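Side-chain contacts in uncharacterized protein (Eubacterium siraeum, PDB 4NZK), which is of unknown function but belongs to the DHHW family of the SGNH hydrolase clan, consistent with a hydrolase-like role outside the cytoplasm: residues P184-S189 with F298-E303; N292-F297 with L330-T335; T153-Y158 with A170-K175; E304-D309 with K322-T327. One frame throughout, in Å; residues are numbered along the deposited sequence.

Contact 1: P184-S189 with F298-E303; sequences PVKELS and FIDSFE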
loop_
_atom_site.group_PDB
_atom_site.type_symbol
_atom_site.label_atom_id
_atom_site.label_comp_id
_atom_site.label_asym_id
_atom_site.label_seq_id
_atom_site.Cartn_x
_atom_site.Cartn_y
_atom_site.Cartn_z
ATOM N N PRO A 184 -8.676 14.825 -7.615
ATOM C CA PRO A 184 -7.498 14.302 -8.342
ATOM C C PRO A 184 -6.156 14.809 -7.851
ATOM O O PRO A 184 -6.063 15.943 -7.372
ATOM C CB PRO A 184 -7.734 14.736 -9.785
ATOM C CG PRO A 184 -8.897 15.619 -9.765
ATOM C CD PRO A 184 -9.667 15.408 -8.522
ATOM N N VAL A 185 -5.137 13.948 -7.974
ATOM C CA VAL A 185 -3.779 14.284 -7.603
ATOM C C VAL A 185 -3.203 15.364 -8.526
ATOM O O VAL A 185 -3.691 15.612 -9.650
ATOM C CB VAL A 185 -2.841 13.055 -7.626
ATOM C CG1 VAL A 185 -3.361 11.967 -6.685
ATOM C CG2 VAL A 185 -2.675 12.505 -9.036
ATOM N N LYS A 186 -2.198 16.039 -7.991
ATOM C CA LYS A 186 -1.376 16.914 -8.796
ATOM C C LYS A 186 -0.337 16.102 -9.547
ATOM O O LYS A 186 -0.080 14.930 -9.245
ATOM C CB LYS A 186 -0.686 17.942 -7.913
ATOM C CG LYS A 186 -1.628 18.873 -7.173
ATOM C CD LYS A 186 -0.846 19.964 -6.447
ATOM C CE LYS A 186 -1.700 20.893 -5.624
ATOM N NZ LYS A 186 -2.685 21.614 -6.467
ATOM N N GLU A 187 0.266 16.765 -10.524
ATOM C CA GLU A 187 1.362 16.222 -11.279
ATOM C C GLU A 187 2.545 15.898 -10.364
ATOM O O GLU A 187 2.806 16.611 -9.405
ATOM C CB GLU A 187 1.729 17.295 -12.340
ATOM C CG GLU A 187 0.450 17.813 -13.063
ATOM C CD GLU A 187 -0.391 19.165 -12.681
ATOM O OE1 GLU A 187 -1.037 19.690 -11.644
ATOM O OE2 GLU A 187 -0.620 19.668 -13.789
ATOM N N LEU A 188 3.276 14.823 -10.679
ATOM C CA LEU A 188 4.441 14.473 -9.875
ATOM C C LEU A 188 5.523 15.569 -9.892
ATOM O O LEU A 188 6.304 15.728 -8.939
ATOM C CB LEU A 188 4.967 13.117 -10.341
ATOM C CG LEU A 188 5.602 12.202 -9.365
ATOM C CD1 LEU A 188 4.892 12.075 -8.021
ATOM C CD2 LEU A 188 5.778 10.829 -10.001
ATOM N N SER A 189 5.536 16.374 -10.944
ATOM C CA SER A 189 6.501 17.481 -11.026
ATOM C C SER A 189 6.298 18.547 -9.962
ATOM O O SER A 189 7.195 19.340 -9.704
ATOM C CB SER A 189 6.472 18.142 -12.404
ATOM O OG SER A 189 6.873 17.252 -13.416
ATOM N N PHE A 298 -1.822 11.617 -1.030
ATOM C CA PHE A 298 -3.158 12.054 -0.621
ATOM C C PHE A 298 -3.187 13.426 0.042
ATOM O O PHE A 298 -4.257 14.037 0.171
ATOM C CB PHE A 298 -3.797 11.052 0.342
ATOM C CG PHE A 298 -3.968 9.677 -0.227
ATOM C CD1 PHE A 298 -4.291 9.483 -1.544
ATOM C CD2 PHE A 298 -3.823 8.567 0.588
ATOM C CE1 PHE A 298 -4.496 8.202 -2.040
ATOM C CE2 PHE A 298 -4.005 7.295 0.093
ATOM C CZ PHE A 298 -4.337 7.117 -1.210
ATOM N N ILE A 299 -2.014 13.919 0.416
ATOM C CA ILE A 299 -1.897 15.163 1.187
ATOM C C ILE A 299 -2.477 16.367 0.449
ATOM O O ILE A 299 -3.129 17.213 1.050
ATOM C CB ILE A 299 -0.432 15.377 1.620
ATOM C CG1 ILE A 299 -0.140 14.384 2.782
ATOM C CG2 ILE A 299 -0.195 16.819 2.049
ATOM C CD1 ILE A 299 1.290 14.270 3.216
ATOM N N ASP A 300 -2.280 16.410 -0.863
ATOM C CA ASP A 300 -2.771 17.519 -1.648
ATOM C C ASP A 300 -4.311 17.477 -1.778
ATOM O O ASP A 300 -4.908 18.473 -2.163
ATOM C CB ASP A 300 -2.189 17.529 -3.078
ATOM C CG ASP A 300 -0.643 17.760 -3.157
ATOM O OD1 ASP A 300 -0.045 18.486 -2.320
ATOM O OD2 ASP A 300 -0.036 17.194 -4.109
ATOM N N SER A 301 -4.937 16.315 -1.556
ATOM C CA SER A 301 -6.343 16.080 -1.936
ATOM C C SER A 301 -7.371 16.028 -0.803
ATOM O O SER A 301 -8.569 16.072 -1.087
ATOM C CB SER A 301 -6.444 14.779 -2.734
ATOM O OG SER A 301 -5.837 14.888 -4.019
ATOM N N PHE A 302 -6.904 15.902 0.440
ATOM C CA PHE A 302 -7.762 15.728 1.598
ATOM C C PHE A 302 -7.387 16.696 2.694
ATOM O O PHE A 302 -6.215 16.998 2.873
ATOM C CB PHE A 302 -7.658 14.273 2.113
ATOM C CG PHE A 302 -8.256 13.265 1.169
ATOM C CD1 PHE A 302 -9.600 12.958 1.264
ATOM C CD2 PHE A 302 -7.515 12.677 0.165
ATOM C CE1 PHE A 302 -10.207 12.085 0.372
ATOM C CE2 PHE A 302 -8.102 11.797 -0.734
ATOM C CZ PHE A 302 -9.460 11.485 -0.625
ATOM N N GLU A 303 -8.387 17.115 3.474
ATOM C CA GLU A 303 -8.194 17.988 4.618
ATOM C C GLU A 303 -7.567 17.236 5.797
ATOM O O GLU A 303 -6.703 17.773 6.504
ATOM C CB GLU A 303 -9.542 18.610 5.034
ATOM C CG GLU A 303 -9.401 19.585 6.194
ATOM C CD GLU A 303 -10.655 20.379 6.563
ATOM O OE1 GLU A 303 -11.513 20.669 5.685
ATOM O OE2 GLU A 303 -10.757 20.762 7.764
HETATM O O HOH W 1 -1.195 15.277 -5.471
#
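Lys186 lays its aliphatic chain across the carboxylate of Asp300, the two side chains running at about a right angle. Lys186 CD comes within 3.7 Å of Asp300 OD2, and CB and CG of the lysine are hardly farther from that oxygen, so methylenes rather than the charge meet the acid. A bend at the last torsion (chi4 -61°) leaves Lys186 NZ 5.7 Å from Asp300 OD2, and any attraction between the two charges is probably long-range. The firmer link is a water that accepts from Lys186 N at 2.8 Å and donates to Asp300 OD2 at 2.6 Å. The other oxygen, Asp300 OD1, bonds to the hydroxyl of Thr227, which leaves the carboxylate tied at both ends. Replacing Asp300 by an alanine would probably leave the water and Thr227 without this acceptor and open a gap beneath the lysine chain.

The packed side is that of the buried residues Asp300 and Ser301. Ser301 OG lies 3.5 Å from Pro184 O, but its hydrogen bond goes to Val183 O, one residue earlier in the same loop. On the solvent side the fit is loose: Lys186 and Pro184 are exposed, and Pro184 CD stays 5.9 Å from Ser301 OG, its nearest atom in 298-303.

Val185 turns to Tyr171 of helix 167-180, the helix against which Phe298 packs through Ala174 and Cys178. Phe298 also rests on Leu283 and Ile285 of strand 282-287, and segment 298-303 runs straight on into strand 304-309, the next strand of the sheet.

Contact 2: N292-F297 with L330-T335; sequences NAEVPF and LFTMCT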
loop_
_atom_site.group_PDB
_atom_site.type_symbol
_atom_site.label_atom_id
_atom_site.label_comp_id
_atom_site.label_asym_id
_atom_site.label_seq_id
_atom_site.Cartn_x
_atom_site.Cartn_y
_atom_site.Cartn_z
ATOM N N ASN A 292 1.420 2.276 2.773
ATOM C CA ASN A 292 2.287 3.298 3.348
ATOM C C ASN A 292 2.731 4.291 2.292
ATOM O O ASN A 292 2.756 5.510 2.539
ATOM C CB ASN A 292 3.509 2.648 3.977
ATOM C CG ASN A 292 3.170 1.713 5.158
ATOM O OD1 ASN A 292 2.024 1.359 5.406
ATOM N ND2 ASN A 292 4.210 1.268 5.857
ATOM N N ALA A 293 3.101 3.770 1.121
ATOM C CA ALA A 293 3.642 4.621 0.051
ATOM C C ALA A 293 2.603 5.440 -0.681
ATOM O O ALA A 293 2.949 6.339 -1.444
ATOM C CB ALA A 293 4.456 3.798 -0.942
ATOM N N GLU A 294 1.330 5.120 -0.474
ATOM C CA GLU A 294 0.248 5.914 -1.079
ATOM C C GLU A 294 0.045 7.224 -0.339
ATOM O O GLU A 294 -0.366 8.199 -0.923
ATOM C CB GLU A 294 -1.088 5.160 -1.066
ATOM C CG GLU A 294 -1.072 3.855 -1.855
ATOM C CD GLU A 294 -2.376 3.052 -1.769
ATOM O OE1 GLU A 294 -3.448 3.663 -1.620
ATOM O OE2 GLU A 294 -2.322 1.781 -1.881
ATOM N N VAL A 295 0.345 7.238 0.956
ATOM C CA VAL A 295 -0.033 8.368 1.825
ATOM C C VAL A 295 0.473 9.722 1.364
ATOM O O VAL A 295 -0.321 10.683 1.340
ATOM C CB VAL A 295 0.315 8.081 3.307
ATOM C CG1 VAL A 295 0.036 9.286 4.184
ATOM C CG2 VAL A 295 -0.495 6.884 3.806
ATOM N N PRO A 296 1.756 9.819 0.942
ATOM C CA PRO A 296 2.232 11.127 0.484
ATOM C C PRO A 296 1.389 11.734 -0.650
ATOM O O PRO A 296 1.324 12.953 -0.801
ATOM C CB PRO A 296 3.662 10.812 -0.002
ATOM C CG PRO A 296 4.100 9.694 0.915
ATOM C CD PRO A 296 2.854 8.834 0.987
ATOM N N PHE A 297 0.763 10.876 -1.442
ATOM C CA PHE A 297 -0.012 11.306 -2.624
ATOM C C PHE A 297 -1.434 11.678 -2.307
ATOM O O PHE A 297 -2.175 12.021 -3.218
ATOM C CB PHE A 297 0.041 10.210 -3.689
ATOM C CG PHE A 297 1.443 9.773 -4.003
ATOM C CD1 PHE A 297 2.371 10.695 -4.485
ATOM C CD2 PHE A 297 1.856 8.470 -3.790
ATOM C CE1 PHE A 297 3.683 10.328 -4.764
ATOM C CE2 PHE A 297 3.157 8.103 -4.051
ATOM C CZ PHE A 297 4.074 9.020 -4.540
ATOM N N LEU A 330 -10.630 4.203 2.712
ATOM C CA LEU A 330 -9.969 3.405 1.713
ATOM C C LEU A 330 -9.330 2.185 2.372
ATOM O O LEU A 330 -8.513 2.316 3.256
ATOM C CB LEU A 330 -8.891 4.242 1.022
ATOM C CG LEU A 330 -8.008 3.486 0.048
ATOM C CD1 LEU A 330 -8.797 2.932 -1.128
ATOM C CD2 LEU A 330 -6.899 4.399 -0.445
ATOM N N PHE A 331 -9.704 1.008 1.875
ATOM C CA PHE A 331 -9.028 -0.239 2.186
ATOM C C PHE A 331 -8.090 -0.518 1.010
ATOM O O PHE A 331 -8.539 -0.596 -0.166
ATOM C CB PHE A 331 -10.015 -1.390 2.279
ATOM C CG PHE A 331 -10.817 -1.378 3.537
ATOM C CD1 PHE A 331 -11.985 -0.654 3.618
ATOM C CD2 PHE A 331 -10.368 -2.039 4.656
ATOM C CE1 PHE A 331 -12.739 -0.649 4.787
ATOM C CE2 PHE A 331 -11.098 -2.021 5.838
ATOM C CZ PHE A 331 -12.279 -1.317 5.894
ATOM N N THR A 332 -6.800 -0.624 1.313
ATOM C CA THR A 332 -5.834 -0.855 0.269
ATOM C C THR A 332 -4.724 -1.746 0.772
ATOM O O THR A 332 -4.208 -1.562 1.862
ATOM C CB THR A 332 -5.334 0.479 -0.309
ATOM O OG1 THR A 332 -4.481 0.219 -1.454
ATOM C CG2 THR A 332 -4.595 1.320 0.692
HETATM N N MSE A 333 -4.379 -2.725 -0.060
HETATM C CA MSE A 333 -3.387 -3.722 0.295
HETATM C C MSE A 333 -3.041 -4.539 -0.902
HETATM O O MSE A 333 -3.717 -4.463 -1.930
HETATM C CB MSE A 333 -3.916 -4.634 1.397
HETATM C CG MSE A 333 -5.287 -5.278 1.147
HETATM SE SE MSE A 333 -5.694 -6.138 2.901
HETATM C CE MSE A 333 -6.535 -4.410 3.340
ATOM N N CYS A 334 -1.983 -5.331 -0.801
ATOM C CA CYS A 334 -1.638 -6.219 -1.900
ATOM C C CYS A 334 -2.516 -7.468 -1.861
ATOM O O CYS A 334 -3.161 -7.792 -0.874
ATOM C CB CYS A 334 -0.155 -6.578 -1.881
ATOM S SG CYS A 334 0.259 -7.794 -0.604
ATOM N N THR A 335 -2.497 -8.191 -2.965
ATOM C CA THR A 335 -3.318 -9.379 -3.114
ATOM C C THR A 335 -3.039 -10.416 -2.045
ATOM O O THR A 335 -3.955 -11.009 -1.507
ATOM C CB THR A 335 -3.145 -10.004 -4.492
ATOM O OG1 THR A 335 -1.751 -9.954 -4.838
ATOM C CG2 THR A 335 -4.002 -9.269 -5.540
#
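Two oxygens lie within bonding reach of Thr332 OG1 in the protein core, Glu294 OE2 at 2.7 Å and the backbone oxygen of Met105 on strand 101-107, and they compete for its one proton. The glutamate and threonine side chains approach from opposite directions, one from the helically wound loop 292-297, the other from the strand. Glu294 reaches across because its chain is extended beyond CG (chi2 176°). Its carboxylate also lies against carbon: Thr332 CG2 is 3.5 Å from Glu294 OE1, and Leu330 CD2 is 3.7 Å from the same OE1. Strand 328-334, which carries both partners, runs parallel between strands 101-107 and 282-287 in the mixed sheet, an interior place consistent with the alpha/beta fold of SGNH hydrolases. Leu330 and Thr332, two residues apart, present their side chains to the same loop. An alanine in place of Glu294 would probably leave Thr332 OG1 without its mate from this loop and open a gap between loop and sheet. Trp165 and Met105 pack against the glutamate. The loop itself is held by a bond from Phe297 N to Glu294 O, 3.0 Å, while Asn292 is anchored through Asp267 and Lys287.

Contact 3: T153-Y158 with A170-K175; sequences TNEYIY and AYYAAK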
loop_
_atom_site.group_PDB
_atom_site.type_symbol
_atom_site.label_atom_id
_atom_site.label_comp_id
_atom_site.label_asym_id
_atom_site.label_seq_id
_atom_site.Cartn_x
_atom_site.Cartn_y
_atom_site.Cartn_z
ATOM N N THR A 153 4.026 -0.065 -16.880
ATOM C CA THR A 153 5.037 -1.098 -16.588
ATOM C C THR A 153 6.422 -0.828 -17.209
ATOM O O THR A 153 7.414 -1.416 -16.801
ATOM C CB THR A 153 4.551 -2.493 -16.977
ATOM O OG1 THR A 153 4.165 -2.510 -18.351
ATOM C CG2 THR A 153 3.420 -2.920 -16.068
ATOM N N ASN A 154 6.505 0.039 -18.214
ATOM C CA ASN A 154 7.801 0.440 -18.717
ATOM C C ASN A 154 8.569 1.377 -17.804
ATOM O O ASN A 154 9.773 1.628 -18.018
ATOM C CB ASN A 154 7.662 1.059 -20.105
ATOM C CG ASN A 154 7.270 0.041 -21.160
ATOM O OD1 ASN A 154 7.570 -1.157 -21.047
ATOM N ND2 ASN A 154 6.664 0.510 -22.207
ATOM N N GLU A 155 7.880 1.915 -16.795
ATOM C CA GLU A 155 8.471 2.793 -15.836
ATOM C C GLU A 155 8.958 2.018 -14.603
ATOM O O GLU A 155 8.688 0.826 -14.462
ATOM C CB GLU A 155 7.474 3.882 -15.441
ATOM C CG GLU A 155 7.010 4.748 -16.622
ATOM C CD GLU A 155 5.767 5.519 -16.295
ATOM O OE1 GLU A 155 5.730 6.141 -15.209
ATOM O OE2 GLU A 155 4.804 5.456 -17.107
ATOM N N TYR A 156 9.676 2.690 -13.713
ATOM C CA TYR A 156 10.274 2.035 -12.533
ATOM C C TYR A 156 9.234 2.097 -11.394
ATOM O O TYR A 156 9.399 2.779 -10.380
ATOM C CB TYR A 156 11.563 2.751 -12.167
ATOM C CG TYR A 156 12.537 2.045 -11.239
ATOM C CD1 TYR A 156 12.211 0.875 -10.550
ATOM C CD2 TYR A 156 13.793 2.579 -11.042
ATOM C CE1 TYR A 156 13.134 0.251 -9.714
ATOM C CE2 TYR A 156 14.716 1.971 -10.214
ATOM C CZ TYR A 156 14.387 0.810 -9.549
ATOM O OH TYR A 156 15.342 0.250 -8.729
ATOM N N ILE A 157 8.176 1.316 -11.581
ATOM C CA ILE A 157 7.032 1.344 -10.682
ATOM C C ILE A 157 7.133 0.328 -9.554
ATOM O O ILE A 157 6.500 0.481 -8.497
ATOM C CB ILE A 157 5.686 1.169 -11.419
ATOM C CG1 ILE A 157 5.720 -0.017 -12.372
ATOM C CG2 ILE A 157 5.344 2.483 -12.127
ATOM C CD1 ILE A 157 4.326 -0.482 -12.757
ATOM N N TYR A 158 7.933 -0.717 -9.776
ATOM C CA TYR A 158 8.156 -1.739 -8.752
ATOM C C TYR A 158 9.640 -1.877 -8.457
ATOM O O TYR A 158 10.477 -1.683 -9.307
ATOM C CB TYR A 158 7.605 -3.112 -9.160
ATOM C CG TYR A 158 6.115 -3.278 -8.980
ATOM C CD1 TYR A 158 5.220 -2.921 -9.982
ATOM C CD2 TYR A 158 5.602 -3.792 -7.761
ATOM C CE1 TYR A 158 3.875 -3.052 -9.784
ATOM C CE2 TYR A 158 4.232 -3.946 -7.583
ATOM C CZ TYR A 158 3.388 -3.565 -8.613
ATOM O OH TYR A 158 2.005 -3.643 -8.513
ATOM N N ALA A 170 3.009 3.483 -6.419
ATOM C CA ALA A 170 1.983 3.902 -5.464
ATOM C C ALA A 170 1.282 5.150 -5.942
ATOM O O ALA A 170 0.080 5.306 -5.695
ATOM C CB ALA A 170 2.579 4.123 -4.104
ATOM N N TYR A 171 2.019 6.059 -6.597
ATOM C CA TYR A 171 1.407 7.258 -7.155
ATOM C C TYR A 171 0.325 6.931 -8.158
ATOM O O TYR A 171 -0.757 7.548 -8.139
ATOM C CB TYR A 171 2.470 8.132 -7.846
ATOM C CG TYR A 171 1.922 9.309 -8.589
ATOM C CD1 TYR A 171 1.501 10.459 -7.908
ATOM C CD2 TYR A 171 1.752 9.268 -9.959
ATOM C CE1 TYR A 171 0.969 11.563 -8.595
ATOM C CE2 TYR A 171 1.229 10.381 -10.663
ATOM C CZ TYR A 171 0.827 11.512 -9.973
ATOM O OH TYR A 171 0.349 12.636 -10.661
ATOM N N TYR A 172 0.595 5.997 -9.073
ATOM C CA TYR A 172 -0.442 5.657 -10.057
ATOM C C TYR A 172 -1.691 5.051 -9.425
ATOM O O TYR A 172 -2.802 5.282 -9.902
ATOM C CB TYR A 172 0.096 4.768 -11.138
ATOM C CG TYR A 172 1.049 5.493 -12.064
ATOM C CD1 TYR A 172 0.637 6.603 -12.795
ATOM C CD2 TYR A 172 2.359 5.087 -12.199
ATOM C CE1 TYR A 172 1.531 7.291 -13.632
ATOM C CE2 TYR A 172 3.244 5.756 -13.024
ATOM C CZ TYR A 172 2.826 6.847 -13.759
ATOM O OH TYR A 172 3.698 7.489 -14.633
ATOM N N ALA A 173 -1.523 4.262 -8.369
ATOM C CA ALA A 173 -2.660 3.716 -7.657
ATOM C C ALA A 173 -3.390 4.815 -6.900
ATOM O O ALA A 173 -4.635 4.910 -6.982
ATOM C CB ALA A 173 -2.221 2.593 -6.749
ATOM N N ALA A 174 -2.638 5.700 -6.236
ATOM C CA ALA A 174 -3.241 6.831 -5.536
ATOM C C ALA A 174 -4.020 7.692 -6.518
ATOM O O ALA A 174 -5.121 8.180 -6.220
ATOM C CB ALA A 174 -2.194 7.655 -4.801
ATOM N N LYS A 175 -3.435 7.900 -7.693
ATOM C CA LYS A 175 -4.097 8.693 -8.726
ATOM C C LYS A 175 -5.436 8.093 -9.139
ATOM O O LYS A 175 -6.424 8.805 -9.294
ATOM C CB LYS A 175 -3.163 8.803 -9.931
ATOM C CG LYS A 175 -3.765 9.553 -11.115
ATOM C CD LYS A 175 -2.754 9.834 -12.222
ATOM C CE LYS A 175 -3.413 10.558 -13.391
ATOM N NZ LYS A 175 -2.367 11.149 -14.233
#
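Tyr172 reaches out from helix 167-180 to meet Ile157 and Glu155, and its side chain can be followed from root to hydroxyl. CB leaves the helix with CG anti to the carbonyl carbon (chi1 -71°), which aims the ring at segment 153-158. Over one face, near the rim, lies Tyr171 CD2, 4.0 Å above the ring plane. The first atom to touch the other segment is Tyr172 CD2, with Ile157 CG2 at 4.0 Å; this methyl approaches the ring edge near its plane and is equally close to CE2. Farther out, Tyr172 CE2 and CZ each have Glu155 OE1 at 3.3 Å. At the tip, Tyr172 OH donates to Glu155 OE1 over a short 2.5 Å, using the syn lone pair of that oxygen. Carboxylate and ring planes stand 77° apart, so the acid meets the ring edge almost crosswise. Glu155 OE2 bonds to His152 ND1, which fixes the carboxylate from its second oxygen, and the His152 ring stacks on Tyr172. An inverse gamma turn centred on Tyr156, with a weak bond from Ile157 N to Glu155 O (3.0 Å), brings both partners to one ring. Around them, Ile157 packs on Tyr114 of helix 111-114 and on Leu168 of helix 167-180, and its backbone bonds to Glu166, just ahead of that helix.

Contact 4: E304-D309 with K322-T327; sequences EIYVCD and KDNGIT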
loop_
_atom_site.group_PDB
_atom_site.type_symbol
_atom_site.label_atom_id
_atom_site.label_comp_id
_atom_site.label_asym_id
_atom_site.label_seq_id
_atom_site.Cartn_x
_atom_site.Cartn_y
_atom_site.Cartn_z
ATOM N N GLU A 304 -8.036 16.003 6.024
ATOM C CA GLU A 304 -7.455 15.148 7.065
ATOM C C GLU A 304 -7.298 13.757 6.521
ATOM O O GLU A 304 -8.111 13.303 5.705
ATOM C CB GLU A 304 -8.319 15.073 8.351
ATOM C CG GLU A 304 -8.546 16.399 9.050
ATOM C CD GLU A 304 -9.340 16.308 10.343
ATOM O OE1 GLU A 304 -9.814 15.217 10.779
ATOM O OE2 GLU A 304 -9.503 17.380 10.939
ATOM N N ILE A 305 -6.227 13.106 6.967
ATOM C CA ILE A 305 -5.953 11.728 6.635
ATOM C C ILE A 305 -5.587 10.980 7.889
ATOM O O ILE A 305 -4.681 11.385 8.605
ATOM C CB ILE A 305 -4.829 11.583 5.592
ATOM C CG1 ILE A 305 -5.157 12.362 4.306
ATOM C CG2 ILE A 305 -4.617 10.123 5.221
ATOM C CD1 ILE A 305 -3.941 12.865 3.598
ATOM N N TYR A 306 -6.271 9.876 8.127
ATOM C CA TYR A 306 -5.930 8.973 9.233
ATOM C C TYR A 306 -5.386 7.689 8.627
ATOM O O TYR A 306 -6.016 7.085 7.790
ATOM C CB TYR A 306 -7.156 8.662 10.099
ATOM C CG TYR A 306 -7.717 9.880 10.798
ATOM C CD1 TYR A 306 -8.447 10.821 10.094
ATOM C CD2 TYR A 306 -7.550 10.063 12.161
ATOM C CE1 TYR A 306 -8.961 11.945 10.719
ATOM C CE2 TYR A 306 -8.080 11.183 12.799
ATOM C CZ TYR A 306 -8.790 12.104 12.069
ATOM O OH TYR A 306 -9.290 13.221 12.690
ATOM N N VAL A 307 -4.212 7.289 9.082
ATOM C CA VAL A 307 -3.506 6.153 8.518
ATOM C C VAL A 307 -3.457 5.057 9.575
ATOM O O VAL A 307 -2.835 5.223 10.636
ATOM C CB VAL A 307 -2.078 6.481 8.068
ATOM C CG1 VAL A 307 -1.511 5.309 7.269
ATOM C CG2 VAL A 307 -2.037 7.746 7.245
ATOM N N CYS A 308 -4.121 3.952 9.267
ATOM C CA CYS A 308 -4.261 2.821 10.164
ATOM C C CYS A 308 -3.889 1.522 9.474
ATOM O O CYS A 308 -4.171 1.333 8.306
ATOM C CB CYS A 308 -5.718 2.706 10.572
ATOM S SG CYS A 308 -6.460 4.210 11.285
ATOM N N ASP A 309 -3.276 0.619 10.221
ATOM C CA ASP A 309 -2.873 -0.673 9.707
ATOM C C ASP A 309 -3.837 -1.740 10.229
ATOM O O ASP A 309 -4.078 -1.832 11.429
ATOM C CB ASP A 309 -1.457 -1.028 10.157
ATOM C CG ASP A 309 -0.861 -2.134 9.305
ATOM O OD1 ASP A 309 -1.319 -3.308 9.455
ATOM O OD2 ASP A 309 0.064 -1.820 8.500
ATOM N N LYS A 322 -16.890 7.477 13.031
ATOM C CA LYS A 322 -17.942 8.390 13.483
ATOM C C LYS A 322 -17.361 9.503 14.344
ATOM O O LYS A 322 -17.644 10.705 14.121
ATOM C CB LYS A 322 -19.021 7.619 14.239
ATOM C CG LYS A 322 -19.773 6.657 13.355
ATOM C CD LYS A 322 -20.696 5.723 14.140
ATOM C CE LYS A 322 -21.410 4.754 13.193
ATOM N NZ LYS A 322 -20.428 4.128 12.297
ATOM N N ASP A 323 -16.502 9.120 15.279
ATOM C CA ASP A 323 -15.933 10.081 16.216
ATOM C C ASP A 323 -15.064 11.146 15.543
ATOM O O ASP A 323 -14.985 12.275 16.031
ATOM C CB ASP A 323 -15.113 9.359 17.281
ATOM C CG ASP A 323 -15.979 8.520 18.260
ATOM O OD1 ASP A 323 -17.228 8.675 18.323
ATOM O OD2 ASP A 323 -15.386 7.675 18.986
ATOM N N ASN A 324 -14.376 10.766 14.467
ATOM C CA ASN A 324 -13.480 11.672 13.770
ATOM C C ASN A 324 -14.029 12.344 12.514
ATOM O O ASN A 324 -13.288 13.024 11.778
ATOM C CB ASN A 324 -12.179 10.941 13.527
ATOM C CG ASN A 324 -11.492 10.612 14.837
ATOM O OD1 ASN A 324 -10.988 11.503 15.496
ATOM N ND2 ASN A 324 -11.556 9.361 15.257
ATOM N N GLY A 325 -15.320 12.164 12.259
ATOM C CA GLY A 325 -15.971 12.849 11.137
ATOM C C GLY A 325 -15.473 12.415 9.768
ATOM O O GLY A 325 -15.476 13.173 8.793
ATOM N N ILE A 326 -15.049 11.161 9.706
ATOM C CA ILE A 326 -14.544 10.584 8.471
ATOM C C ILE A 326 -15.615 10.536 7.395
ATOM O O ILE A 326 -16.730 10.093 7.661
ATOM C CB ILE A 326 -14.035 9.151 8.696
ATOM C CG1 ILE A 326 -12.826 9.158 9.656
ATOM C CG2 ILE A 326 -13.732 8.477 7.364
ATOM C CD1 ILE A 326 -11.671 10.042 9.242
ATOM N N THR A 327 -15.268 10.974 6.175
ATOM C CA THR A 327 -16.173 11.024 5.017
ATOM C C THR A 327 -15.886 9.923 3.983
ATOM O O THR A 327 -16.783 9.538 3.198
ATOM C CB THR A 327 -16.082 12.423 4.289
ATOM O OG1 THR A 327 -14.740 12.687 3.845
ATOM C CG2 THR A 327 -16.466 13.542 5.232
HETATM O O HOH W 2 -11.928 15.338 12.303
#
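Apolar packing joins Tyr306 of the strand to Ile326: in the conformer described, one of two deposited, Ile326 CD1 is 3.4 Å from Tyr306 CD1, too doubtful a value to argue strain from. Asn324 approaches the far end of the same ring, its CB 3.9 Å from Tyr306 CZ, with ring and amide planes inclined by 44°. Its amide is engaged elsewhere, Asn324 ND2 bonding back to Phe320 O in helix 317-323.

The polar contacts gather on Glu304 OE1. Tyr306 OH, two residues on along the strand, donates to Glu304 OE1 at 2.8 Å, meeting it from above the carboxylate plane, 38° out of it. A water donates to the same Glu304 OE1 at 2.6 Å and to Asn324 O at 2.7 Å, bridging strand and helix end.

Backbone bonds shape 322-327. Gly325, at positive phi (66°), is the C-prime residue of a Schellman motif: Ile326 N pairs with Ile321 O, and Gly325 N weakly with Lys322 O. The chain thus leaves the helix toward strand 328-334, parallel to 304-309 with strand 282-287 between them, the topology of a beta-alpha-beta crossover.

In the fold
Contact 2 lies near the middle of the molecule, its centre about 3 Å from that of the chain, whereas contacts 1 and 4 sit about 17 Å out. Contact 1 meets contact 2 where Phe298 CZ packs 3.8 Å from Leu330 CD2, and meets contact 3 through Lys186 O and Tyr171 OH, 2.7 Å apart. Helix 167-180 of contact 3 also backs loop 292-297, Ala170 CB lying 3.5 Å from Ala293 O. Contacts 3 and 4 do not touch, their nearest atoms about 10 Å apart. The Asp-His-His-Trp run that presumably gives the family its name ends at Trp165, beside Glu294 of contact 2; Cys334 carries a covalently bound unidentified ligand, likely picked up during crystallisation.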